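Local coordinates for digeranylgeranylglycerophospholipid reductase (Sulfolobus acidocaldarius, PDB 4OPC), which reduces the double bonds of the geranylgeranyl chains of archaeal membrane lipid precursors, using a bound FAD, to give saturated archaeols, at residues G14-S19 / Y102-L107; Q24-L30 / A313-L317; I307-C311 / C336-Y341. One frame throughout, in Å; residues are numbered along the deposited sequence.

Contact 1: residues G14-S19 / Y102-L107. With FDA (dihydroflavine-adenine dinucleotide), chain B.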
loop_
_atom_site.group_PDB
_atom_site.type_symbol
_atom_site.label_atom_id
_atom_site.label_comp_id
_atom_site.label_asym_id
_atom_site.label_seq_id
_atom_site.Cartn_x
_atom_site.Cartn_y
_atom_site.Cartn_z
ATOM N N GLY A 14 -3.965 12.257 7.515
ATOM C CA GLY A 14 -3.295 11.807 8.719
ATOM C C GLY A 14 -3.374 10.314 8.980
ATOM O O GLY A 14 -3.363 9.910 10.137
ATOM N N GLY A 15 -3.460 9.506 7.919
ATOM C CA GLY A 15 -3.372 8.056 8.060
ATOM C C GLY A 15 -1.934 7.636 8.289
ATOM O O GLY A 15 -1.119 8.452 8.703
ATOM N N PHE A 16 -1.600 6.380 8.024
ATOM C CA PHE A 16 -0.225 5.950 8.277
ATOM C C PHE A 16 0.780 6.762 7.473
ATOM O O PHE A 16 1.876 7.044 7.952
ATOM C CB PHE A 16 -0.041 4.460 7.983
ATOM C CG PHE A 16 -0.171 3.577 9.195
ATOM C CD1 PHE A 16 -1.285 3.663 10.022
ATOM C CD2 PHE A 16 0.810 2.649 9.497
ATOM C CE1 PHE A 16 -1.411 2.834 11.127
ATOM C CE2 PHE A 16 0.692 1.825 10.607
ATOM C CZ PHE A 16 -0.426 1.909 11.419
ATOM N N ALA A 17 0.413 7.164 6.255
ATOM C CA ALA A 17 1.358 7.931 5.451
ATOM C C ALA A 17 1.578 9.328 6.027
ATOM O O ALA A 17 2.700 9.701 6.366
ATOM C CB ALA A 17 0.890 8.003 4.001
ATOM N N GLY A 18 0.505 10.101 6.172
ATOM C CA GLY A 18 0.632 11.462 6.667
ATOM C C GLY A 18 1.183 11.546 8.075
ATOM O O GLY A 18 2.000 12.429 8.394
ATOM N N SER A 19 0.725 10.636 8.935
ATOM C CA SER A 19 1.191 10.643 10.318
ATOM C C SER A 19 2.678 10.306 10.401
ATOM O O SER A 19 3.391 10.872 11.233
ATOM C CB SER A 19 0.363 9.715 11.214
ATOM O OG SER A 19 0.555 8.356 10.871
ATOM N N TYR A 102 -3.286 3.259 17.294
ATOM C CA TYR A 102 -1.879 3.507 17.021
ATOM C C TYR A 102 -1.665 4.785 16.210
ATOM O O TYR A 102 -0.820 5.617 16.566
ATOM C CB TYR A 102 -1.249 2.320 16.282
ATOM C CG TYR A 102 0.190 2.596 15.926
ATOM C CD1 TYR A 102 1.190 2.519 16.887
ATOM C CD2 TYR A 102 0.543 2.978 14.634
ATOM C CE1 TYR A 102 2.504 2.804 16.574
ATOM C CE2 TYR A 102 1.853 3.257 14.309
ATOM C CZ TYR A 102 2.834 3.168 15.278
ATOM O OH TYR A 102 4.145 3.462 14.960
ATOM N N ASN A 103 -2.425 4.931 15.129
ATOM C CA ASN A 103 -2.353 6.102 14.260
ATOM C C ASN A 103 -2.569 7.391 15.065
ATOM O O ASN A 103 -1.827 8.371 14.899
ATOM C CB ASN A 103 -3.426 5.934 13.171
ATOM C CG ASN A 103 -3.198 6.784 11.937
ATOM O OD1 ASN A 103 -3.603 6.382 10.845
ATOM N ND2 ASN A 103 -2.598 7.960 12.088
ATOM N N GLN A 104 -3.568 7.390 15.940
ATOM C CA GLN A 104 -3.845 8.572 16.749
ATOM C C GLN A 104 -2.718 8.863 17.728
ATOM O O GLN A 104 -2.419 10.032 18.009
ATOM C CB GLN A 104 -5.198 8.443 17.455
ATOM C CG GLN A 104 -6.374 8.575 16.474
ATOM C CD GLN A 104 -7.677 8.023 17.005
ATOM O OE1 GLN A 104 -7.982 8.137 18.196
ATOM N NE2 GLN A 104 -8.463 7.419 16.118
ATOM N N ARG A 105 -2.089 7.820 18.261
ATOM C CA ARG A 105 -0.976 8.031 19.183
ATOM C C ARG A 105 0.223 8.644 18.461
ATOM O O ARG A 105 0.870 9.553 18.988
ATOM C CB ARG A 105 -0.577 6.730 19.888
ATOM C CG ARG A 105 0.657 6.858 20.788
ATOM C CD ARG A 105 1.383 5.513 20.822
ATOM N NE ARG A 105 2.801 5.635 21.113
ATOM C CZ ARG A 105 3.662 4.636 20.989
ATOM N NH1 ARG A 105 3.238 3.443 20.575
ATOM N NH2 ARG A 105 4.943 4.826 21.275
ATOM N N VAL A 106 0.519 8.158 17.262
ATOM C CA VAL A 106 1.574 8.754 16.444
ATOM C C VAL A 106 1.291 10.236 16.226
ATOM O O VAL A 106 2.167 11.072 16.416
ATOM C CB VAL A 106 1.726 8.033 15.093
ATOM C CG1 VAL A 106 2.708 8.763 14.188
ATOM C CG2 VAL A 106 2.180 6.592 15.319
ATOM N N LEU A 107 0.051 10.563 15.875
ATOM C CA LEU A 107 -0.319 11.960 15.659
ATOM C C LEU A 107 -0.210 12.794 16.928
ATOM O O LEU A 107 0.291 13.913 16.885
ATOM C CB LEU A 107 -1.727 12.057 15.093
ATOM C CG LEU A 107 -1.867 11.597 13.650
ATOM C CD1 LEU A 107 -3.346 11.503 13.315
ATOM C CD2 LEU A 107 -1.163 12.569 12.731
HETATM P PA FDA B . -5.504 6.454 4.367
HETATM O O1A FDA B . -6.639 6.278 3.435
HETATM O O2A FDA B . -5.412 5.500 5.552
HETATM O O5B FDA B . -5.534 7.928 4.944
HETATM C C5B FDA B . -5.864 9.042 4.091
HETATM C C4B FDA B . -6.376 10.147 4.977
HETATM O O4B FDA B . -6.536 11.350 4.197
HETATM C C3B FDA B . -7.731 9.872 5.640
HETATM O O3B FDA B . -7.624 9.921 7.061
HETATM C C2B FDA B . -8.664 10.935 5.029
HETATM O O2B FDA B . -9.645 11.393 5.946
HETATM C C1B FDA B . -7.681 12.037 4.662
HETATM N N9A FDA B . -8.070 12.942 3.588
HETATM C C8A FDA B . -8.369 12.611 2.289
HETATM N N7A FDA B . -8.604 13.646 1.515
HETATM C C5A FDA B . -8.437 14.732 2.362
HETATM C C6A FDA B . -8.495 16.122 2.141
HETATM N N6A FDA B . -8.698 16.676 0.944
HETATM N N1A FDA B . -8.226 16.931 3.185
HETATM C C2A FDA B . -7.981 16.382 4.379
HETATM N N3A FDA B . -7.860 15.092 4.699
HETATM C C4A FDA B . -8.074 14.315 3.631
HETATM N N1 FDA B . -2.203 -2.814 4.449
HETATM C C2 FDA B . -1.405 -3.451 5.365
HETATM O O2 FDA B . -0.255 -3.079 5.580
HETATM N N3 FDA B . -1.958 -4.498 6.054
HETATM C C4 FDA B . -3.199 -5.065 5.854
HETATM O O4 FDA B . -3.615 -5.915 6.638
HETATM C C4X FDA B . -3.955 -4.413 4.855
HETATM N N5 FDA B . -5.216 -4.859 4.589
HETATM C C5X FDA B . -6.097 -4.067 3.881
HETATM C C6 FDA B . -7.449 -4.377 3.842
HETATM C C7 FDA B . -8.368 -3.550 3.215
HETATM C C7M FDA B . -9.837 -3.867 3.315
HETATM C C8 FDA B . -7.918 -2.392 2.562
HETATM C C8M FDA B . -8.903 -1.434 1.931
HETATM C C9 FDA B . -6.556 -2.085 2.581
HETATM C C9A FDA B . -5.646 -2.895 3.249
HETATM N N10 FDA B . -4.267 -2.593 3.325
HETATM C C10 FDA B . -3.471 -3.280 4.216
HETATM C "C1'" FDA B . -3.712 -1.355 2.722
HETATM C "C2'" FDA B . -3.575 -0.247 3.783
HETATM O "O2'" FDA B . -4.759 -0.166 4.582
HETATM C "C3'" FDA B . -3.348 1.110 3.111
HETATM O "O3'" FDA B . -2.330 0.955 2.131
HETATM C "C4'" FDA B . -2.887 2.235 4.048
HETATM O "O4'" FDA B . -3.698 2.312 5.219
HETATM C "C5'" FDA B . -2.874 3.568 3.336
HETATM O "O5'" FDA B . -2.540 4.619 4.266
HETATM P P FDA B . -2.627 6.138 3.802
HETATM O O1P FDA B . -2.210 6.951 4.957
HETATM O O2P FDA B . -1.914 6.360 2.476
HETATM O O3P FDA B . -4.173 6.375 3.463
#

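Contact 2: residues Q24-L30 / A313-L317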
loop_
_atom_site.group_PDB
_atom_site.type_symbol
_atom_site.label_atom_id
_atom_site.label_comp_id
_atom_site.label_asym_id
_atom_site.label_seq_id
_atom_site.Cartn_x
_atom_site.Cartn_y
_atom_site.Cartn_z
ATOM N N GLN A 24 8.163 12.016 11.477
ATOM C CA GLN A 24 9.544 12.084 11.015
ATOM C C GLN A 24 10.059 13.517 10.834
ATOM O O GLN A 24 11.265 13.743 10.877
ATOM C CB GLN A 24 9.716 11.274 9.713
ATOM C CG GLN A 24 9.374 9.795 9.842
ATOM C CD GLN A 24 10.461 8.968 10.488
ATOM O OE1 GLN A 24 11.371 9.493 11.134
ATOM N NE2 GLN A 24 10.371 7.654 10.324
ATOM N N LEU A 25 9.155 14.469 10.615
ATOM C CA LEU A 25 9.549 15.877 10.466
ATOM C C LEU A 25 9.577 16.639 11.782
ATOM O O LEU A 25 10.041 17.778 11.830
ATOM C CB LEU A 25 8.624 16.602 9.492
ATOM C CG LEU A 25 8.852 16.295 8.013
ATOM C CD1 LEU A 25 7.655 16.772 7.204
ATOM C CD2 LEU A 25 10.137 16.931 7.527
ATOM N N SER A 26 9.102 16.008 12.851
ATOM C CA SER A 26 8.923 16.705 14.121
ATOM C C SER A 26 10.239 16.897 14.890
ATOM O O SER A 26 11.259 16.290 14.566
ATOM C CB SER A 26 7.881 15.978 14.981
ATOM O OG SER A 26 8.382 14.749 15.478
ATOM N N ARG A 27 10.198 17.747 15.914
ATOM C CA ARG A 27 11.373 18.106 16.711
ATOM C C ARG A 27 12.511 18.727 15.906
ATOM O O ARG A 27 13.669 18.635 16.296
ATOM C CB ARG A 27 11.898 16.910 17.512
ATOM C CG ARG A 27 11.099 16.606 18.746
ATOM C CD ARG A 27 11.897 15.847 19.788
ATOM N NE ARG A 27 11.073 15.654 20.975
ATOM C CZ ARG A 27 11.282 14.746 21.915
ATOM N NH1 ARG A 27 12.329 13.934 21.850
ATOM N NH2 ARG A 27 10.450 14.662 22.947
ATOM N N ARG A 28 12.177 19.391 14.806
ATOM C CA ARG A 28 13.208 19.993 13.969
ATOM C C ARG A 28 13.112 21.507 13.802
ATOM O O ARG A 28 13.929 22.107 13.108
ATOM C CB ARG A 28 13.256 19.296 12.615
ATOM C CG ARG A 28 13.874 17.915 12.731
ATOM C CD ARG A 28 13.773 17.133 11.451
ATOM N NE ARG A 28 14.392 15.821 11.606
ATOM C CZ ARG A 28 15.690 15.581 11.447
ATOM N NH1 ARG A 28 16.520 16.563 11.114
ATOM N NH2 ARG A 28 16.158 14.354 11.615
ATOM N N GLY A 29 12.130 22.123 14.449
ATOM C CA GLY A 29 11.996 23.569 14.397
ATOM C C GLY A 29 11.236 24.075 13.181
ATOM O O GLY A 29 11.199 25.281 12.934
ATOM N N LEU A 30 10.640 23.164 12.417
ATOM C CA LEU A 30 9.792 23.548 11.293
ATOM C C LEU A 30 8.381 23.861 11.774
ATOM O O LEU A 30 7.939 23.353 12.804
ATOM C CB LEU A 30 9.728 22.429 10.250
ATOM C CG LEU A 30 11.009 22.104 9.476
ATOM C CD1 LEU A 30 10.780 20.878 8.613
ATOM C CD2 LEU A 30 11.458 23.279 8.618
ATOM N N ALA A 313 9.992 12.981 4.463
ATOM C CA ALA A 313 10.640 13.805 5.475
ATOM C C ALA A 313 12.096 14.072 5.093
ATOM O O ALA A 313 12.588 15.206 5.213
ATOM C CB ALA A 313 10.556 13.140 6.825
ATOM N N LYS A 314 12.787 13.037 4.624
ATOM C CA LYS A 314 14.187 13.195 4.224
ATOM C C LYS A 314 14.348 14.203 3.085
ATOM O O LYS A 314 15.240 15.060 3.118
ATOM C CB LYS A 314 14.768 11.851 3.791
ATOM C CG LYS A 314 15.358 11.028 4.915
ATOM C CD LYS A 314 16.003 9.762 4.366
ATOM C CE LYS A 314 16.971 10.079 3.234
ATOM N NZ LYS A 314 17.764 8.884 2.825
ATOM N N ALA A 315 13.487 14.100 2.082
ATOM C CA ALA A 315 13.550 14.970 0.919
ATOM C C ALA A 315 13.242 16.415 1.301
ATOM O O ALA A 315 13.869 17.355 0.800
ATOM C CB ALA A 315 12.579 14.478 -0.154
ATOM N N ILE A 316 12.276 16.588 2.192
ATOM C CA ILE A 316 11.877 17.918 2.627
ATOM C C ILE A 316 12.985 18.589 3.425
ATOM O O ILE A 316 13.290 19.765 3.202
ATOM C CB ILE A 316 10.563 17.848 3.412
ATOM C CG1 ILE A 316 9.426 17.569 2.436
ATOM C CG2 ILE A 316 10.300 19.143 4.178
ATOM C CD1 ILE A 316 8.142 17.139 3.100
ATOM N N LEU A 317 13.619 17.835 4.321
ATOM C CA LEU A 317 14.738 18.386 5.080
ATOM C C LEU A 317 15.866 18.825 4.149
ATOM O O LEU A 317 16.473 19.875 4.368
ATOM C CB LEU A 317 15.220 17.396 6.142
ATOM C CG LEU A 317 14.179 17.136 7.235
ATOM C CD1 LEU A 317 14.600 15.983 8.134
ATOM C CD2 LEU A 317 13.899 18.393 8.052
#

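Contact 3: residues I307-C311 / C336-Y341. With PGT ((1S)-2-{[{[(2R)-2,3-dihydroxypropyl]oxy}(hydroxy)phosphoryl]oxy}-1-[(palmitoyloxy)methyl]ethyl stearate), chain C.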
loop_
_atom_site.group_PDB
_atom_site.type_symbol
_atom_site.label_atom_id
_atom_site.label_comp_id
_atom_site.label_asym_id
_atom_site.label_seq_id
_atom_site.Cartn_x
_atom_site.Cartn_y
_atom_site.Cartn_z
ATOM N N ILE A 307 7.244 3.931 4.998
ATOM C CA ILE A 307 8.473 4.161 4.247
ATOM C C ILE A 307 8.339 5.448 3.431
ATOM O O ILE A 307 9.246 6.277 3.411
ATOM C CB ILE A 307 8.798 2.974 3.323
ATOM C CG1 ILE A 307 9.077 1.710 4.148
ATOM C CG2 ILE A 307 9.984 3.328 2.433
ATOM C CD1 ILE A 307 9.307 0.460 3.288
ATOM N N SER A 308 7.209 5.632 2.765
ATOM C CA SER A 308 7.038 6.839 1.964
ATOM C C SER A 308 7.052 8.115 2.824
ATOM O O SER A 308 7.582 9.125 2.387
ATOM C CB SER A 308 5.803 6.742 1.043
ATOM O OG SER A 308 4.578 6.814 1.764
ATOM N N GLY A 309 6.520 8.056 4.045
ATOM C CA GLY A 309 6.583 9.203 4.937
ATOM C C GLY A 309 8.007 9.514 5.356
ATOM O O GLY A 309 8.400 10.689 5.450
ATOM N N TYR A 310 8.776 8.466 5.646
ATOM C CA TYR A 310 10.196 8.588 5.938
ATOM C C TYR A 310 10.937 9.266 4.779
ATOM O O TYR A 310 11.709 10.199 4.993
ATOM C CB TYR A 310 10.774 7.202 6.262
ATOM C CG TYR A 310 12.284 7.084 6.217
ATOM C CD1 TYR A 310 13.048 7.316 7.344
ATOM C CD2 TYR A 310 12.935 6.706 5.044
ATOM C CE1 TYR A 310 14.430 7.201 7.304
ATOM C CE2 TYR A 310 14.308 6.589 4.992
ATOM C CZ TYR A 310 15.049 6.840 6.127
ATOM O OH TYR A 310 16.421 6.724 6.087
ATOM N N CYS A 311 10.697 8.805 3.557
ATOM C CA CYS A 311 11.401 9.374 2.409
ATOM C C CYS A 311 10.968 10.808 2.159
ATOM O O CYS A 311 11.779 11.645 1.764
ATOM C CB CYS A 311 11.156 8.536 1.153
ATOM S SG CYS A 311 12.017 6.925 1.161
ATOM N N CYS A 336 15.001 7.884 -2.884
ATOM C CA CYS A 336 14.858 7.183 -1.608
ATOM C C CYS A 336 13.769 6.124 -1.692
ATOM O O CYS A 336 14.004 4.955 -1.353
ATOM C CB CYS A 336 14.530 8.189 -0.489
ATOM S SG CYS A 336 14.029 7.508 1.156
ATOM N N TYR A 337 12.583 6.504 -2.165
ATOM C CA TYR A 337 11.477 5.550 -2.169
ATOM C C TYR A 337 11.695 4.376 -3.116
ATOM O O TYR A 337 11.402 3.233 -2.753
ATOM C CB TYR A 337 10.119 6.218 -2.439
ATOM C CG TYR A 337 9.030 5.210 -2.253
ATOM C CD1 TYR A 337 8.604 4.851 -0.977
ATOM C CD2 TYR A 337 8.486 4.532 -3.333
ATOM C CE1 TYR A 337 7.637 3.875 -0.797
ATOM C CE2 TYR A 337 7.524 3.556 -3.154
ATOM C CZ TYR A 337 7.110 3.229 -1.880
ATOM O OH TYR A 337 6.172 2.249 -1.669
ATOM N N VAL A 338 12.195 4.646 -4.318
ATOM C CA VAL A 338 12.493 3.558 -5.251
ATOM C C VAL A 338 13.540 2.602 -4.669
ATOM O O VAL A 338 13.379 1.383 -4.760
ATOM C CB VAL A 338 12.914 4.098 -6.637
ATOM C CG1 VAL A 338 13.445 2.977 -7.509
ATOM C CG2 VAL A 338 11.723 4.793 -7.311
ATOM N N ASN A 339 14.571 3.132 -4.022
ATOM C CA ASN A 339 15.565 2.264 -3.392
ATOM C C ASN A 339 14.985 1.435 -2.244
ATOM O O ASN A 339 15.304 0.254 -2.096
ATOM C CB ASN A 339 16.756 3.073 -2.882
ATOM C CG ASN A 339 17.639 3.592 -4.001
ATOM O OD1 ASN A 339 17.596 3.094 -5.124
ATOM N ND2 ASN A 339 18.455 4.595 -3.694
ATOM N N GLU A 340 14.125 2.042 -1.431
ATOM C CA GLU A 340 13.635 1.364 -0.233
ATOM C C GLU A 340 12.488 0.392 -0.489
ATOM O O GLU A 340 12.306 -0.546 0.290
ATOM C CB GLU A 340 13.186 2.390 0.824
ATOM C CG GLU A 340 14.290 3.301 1.366
ATOM C CD GLU A 340 15.321 2.570 2.216
ATOM O OE1 GLU A 340 15.079 1.407 2.599
ATOM O OE2 GLU A 340 16.376 3.169 2.507
ATOM N N TYR A 341 11.699 0.622 -1.539
ATOM C CA TYR A 341 10.508 -0.193 -1.780
ATOM C C TYR A 341 10.006 -0.173 -3.224
ATOM O O TYR A 341 9.497 -1.190 -3.711
ATOM C CB TYR A 341 9.370 0.243 -0.850
ATOM C CG TYR A 341 8.390 -0.852 -0.504
ATOM C CD1 TYR A 341 8.626 -1.702 0.568
ATOM C CD2 TYR A 341 7.223 -1.036 -1.244
ATOM C CE1 TYR A 341 7.728 -2.704 0.905
ATOM C CE2 TYR A 341 6.320 -2.032 -0.919
ATOM C CZ TYR A 341 6.578 -2.871 0.154
ATOM O OH TYR A 341 5.692 -3.868 0.499
HETATM C C48 PGT C . -3.172 -10.691 -6.097
HETATM C C47 PGT C . -2.932 -9.196 -6.156
HETATM C C46 PGT C . -3.955 -8.489 -5.291
HETATM C C45 PGT C . -3.890 -9.041 -3.881
HETATM C C44 PGT C . -4.376 -8.012 -2.882
HETATM C C43 PGT C . -5.758 -8.387 -2.381
HETATM C C42 PGT C . -6.279 -7.257 -1.521
HETATM C C41 PGT C . -5.428 -7.194 -0.279
HETATM C C40 PGT C . -6.216 -6.612 0.869
HETATM C C39 PGT C . -5.651 -7.202 2.142
HETATM C C38 PGT C . -4.177 -6.902 2.225
HETATM C C37 PGT C . -3.597 -7.643 3.406
HETATM C C36 PGT C . -2.147 -7.248 3.541
HETATM C C35 PGT C . -1.423 -8.188 4.477
HETATM C C34 PGT C . 0.012 -7.718 4.626
HETATM C C33 PGT C . 0.879 -8.775 5.275
HETATM C C32 PGT C . 1.906 -8.144 6.196
HETATM C C31 PGT C . 3.112 -7.604 5.443
HETATM O O31 PGT C . 3.427 -6.443 5.625
HETATM O O2 PGT C . 3.859 -8.403 4.541
HETATM C C2 PGT C . 5.081 -8.937 5.016
HETATM C C1 PGT C . 6.228 -7.948 4.961
HETATM O O3P PGT C . 5.897 -6.588 4.763
HETATM P P PGT C . 6.417 -5.875 3.445
HETATM O O1P PGT C . 6.223 -6.898 2.348
HETATM O O2P PGT C . 5.630 -4.610 3.138
HETATM O O4P PGT C . 7.959 -5.485 3.519
HETATM C C4 PGT C . 8.836 -6.009 4.496
HETATM C C5 PGT C . 10.259 -5.566 4.243
HETATM O O5 PGT C . 10.740 -4.868 5.368
HETATM C C6 PGT C . 10.304 -4.676 3.024
HETATM O O6 PGT C . 10.539 -3.334 3.384
HETATM C C3 PGT C . 5.558 -10.095 4.158
HETATM O O3 PGT C . 4.712 -11.218 4.211
HETATM C C11 PGT C . 4.670 -11.920 2.990
HETATM O O11 PGT C . 5.700 -12.144 2.386
HETATM C C12 PGT C . 3.343 -12.384 2.426
HETATM C C13 PGT C . 3.552 -13.483 1.406
HETATM C C14 PGT C . 2.206 -13.900 0.849
HETATM C C15 PGT C . 1.949 -13.211 -0.473
HETATM C C16 PGT C . 0.671 -13.734 -1.096
HETATM C C17 PGT C . 0.955 -14.132 -2.528
HETATM C C18 PGT C . -0.193 -14.943 -3.091
HETATM C C19 PGT C . 0.230 -15.586 -4.397
HETATM C C20 PGT C . 1.227 -16.701 -4.151
HETATM C C21 PGT C . 0.688 -18.000 -4.715
HETATM C C22 PGT C . 1.821 -18.877 -5.207
HETATM C C23 PGT C . 1.284 -19.814 -6.267
HETATM C C24 PGT C . 2.424 -20.508 -6.978
HETATM C C25 PGT C . 2.291 -20.311 -8.473
HETATM C C26 PGT C . 3.577 -19.736 -9.028
#

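Contact 1: residues G14-S19 / Y102-L107
N103 reaches from helix 99-112 into the glycine-rich turn where G14 and G15 lead into helix 16-25, the strand-turn-helix of a Rossmann-type dinucleotide fold that here holds the flavin's diphosphate. Polar contacts centre on this asparagine. Its ND2 donates to G14 O over 2.9 Å, somewhat bent at 143°, approaching with a small tilt from the carbonyl plane. With CG anti to the backbone N (chi1 -160°), the amide extends from its helix to the turn, and its other branch, OD1, rests beside the glycine backbone, 3.3 Å from G15 CA, and at the edge of the F16 ring. An amide suits this place because it can give a hydrogen to a backbone carbonyl while laying its oxygen beside the turn. G15 has to lack a side chain: a beta carbon would run into the ribose-side oxygen O5B of the cofactor. As the N-cap it starts a helix whose first turn faces the diphosphate, where A17 N donates to FDA O1P at 2.9 Å, nearly straight. G14 N is hydrogen-bonded to D36 OD2, from another FAD-binding residue, and K302 makes a cation-pi contact with F16.

Apolar contacts lie beside the amide. The F16 ring puts CZ 3.5 Å from Y102 CD2, the two ring planes inclined at 44°. Towards L107, the small S19 lets the helices come close: its CB lies 3.6 Å from L107 CD2 and 3.9 Å from V106 CG1. The S19 hydroxyl turns back into its own helix, OG donating to G15 O at 2.7 Å from above the carbonyl plane, and G15 O accepts from S19 N as well, so two donors grip it.

Contact 2: residues Q24-L30 / A313-L317
L317 and A313, one turn apart on helix 302-322, meet the C-terminal end of helix 16-25 and the turn that follows it. No hydrogen bond crosses; the first shell is apolar. A313 is small enough to let the backbones approach, and its CB lies 3.5 Å from Q24 CB. L25 is the wedge beside it: CG sits 3.8 Å from A313 CB, and CD2 continues over the helix surface to within 4.0 Å of I316 CG2 and 4.1 Å of L317 CG. An alanine in place of L25 would probably open a gap between the two helices, leaving A313, I316 and L317 without the branched carbons that now pack against them.

L317 fans its two methyls to different partners. CD1 lies over one face of the R28 guanidinium, offset toward its rim and 3.5 Å from R28 NE, while CD2 meets L30 CD1 at 4.0 Å. The R28 chain runs extended from CG to NE (chi2 173°), which carries the flat group across the leucine at roughly a right angle.

Farther out, the Q24 amide is drawn away from A313 by a bend at chi2 (-79°), and donates through NE2 to L60 O. G29 adopts backbone angles where any side chain would collide with the carbonyl oxygen of R28, and its turn carries the chain from R28 to L30. I316 packs on V153 and V155 of strand 153-156 and I285 of strand 284-286, parallel neighbours in the six-stranded sheet, so this contact joins two helices of the Rossmann-type domain. The chemistry is that of an apolar seam closed by a cation: one guanidinium face packs on L317 without a charge partner across the contact, and as R28 is exposed its charge is probably met by solvent.

Contact 3: residues I307-C311 / C336-Y341
A disulfide ties C311 to C336, SG to SG at 2.1 Å with a chi3 of -72°, a covalent staple between segments that share no hydrogen bond. C336 SG stands anti to its backbone N (chi1 170°), which swings it across to its partner and also places it 4.0 Å from Y310 CE2, a sulfur-aromatic contact oblique to the ring.

Farther along, I307 takes over from the cysteines. Its CG2 lies 3.7 Å from E340 CB and also touches the Y337 ring, while CD1 reaches 3.5 Å from Y341 CD1; a beta-branched chain suits this spot because its two arms serve separate neighbours. S308 adds its CB, 3.9 Å from Y337 CE1, its hydroxyl being bonded to A305 O and G288 N. Y337 OH finds its partner in Q345, on its own helix.

Helix 302-322, which begins at the FAD-binding K302, packs here on helix 332-357: the axes of 307-311 and 336-341 come within 9.5 Å and run roughly antiparallel, at 146°. The turn at 338-341 is a wider, pi-type one, and Y341 at its end meets both I307 and the bound phospholipid.

Y341 OH donates to PGT O2P at 2.7 Å, this oxygen lying at the edge of the tyrosine ring, near its plane, and N295 ND2 is bonded to the same hydroxyl. H56 and H298 hold the lipid too, and I307 packs on H56.

Followed from the N terminus, the first segments of contacts 1 and 2 lie at the start and the end of helix 16-25. Contact 1 closes a loop of 82 residues at helix 99-112. Contact 2 opens at 24-30 inside that loop and closes only 282 residues later, on helix 302-322, so the two cross. Contact 3 opens on helix 302-322 before contact 2 closes there, so these also cross, and it closes a short, mostly helical loop of 24 residues between 311 and 336; contacts 1 and 3 lie in series. Together they join the FAD-binding turn to the helices beside the lipid, with Q24 NE2 lying 4.0 Å from Y310 CD1 where contacts 2 and 3 touch.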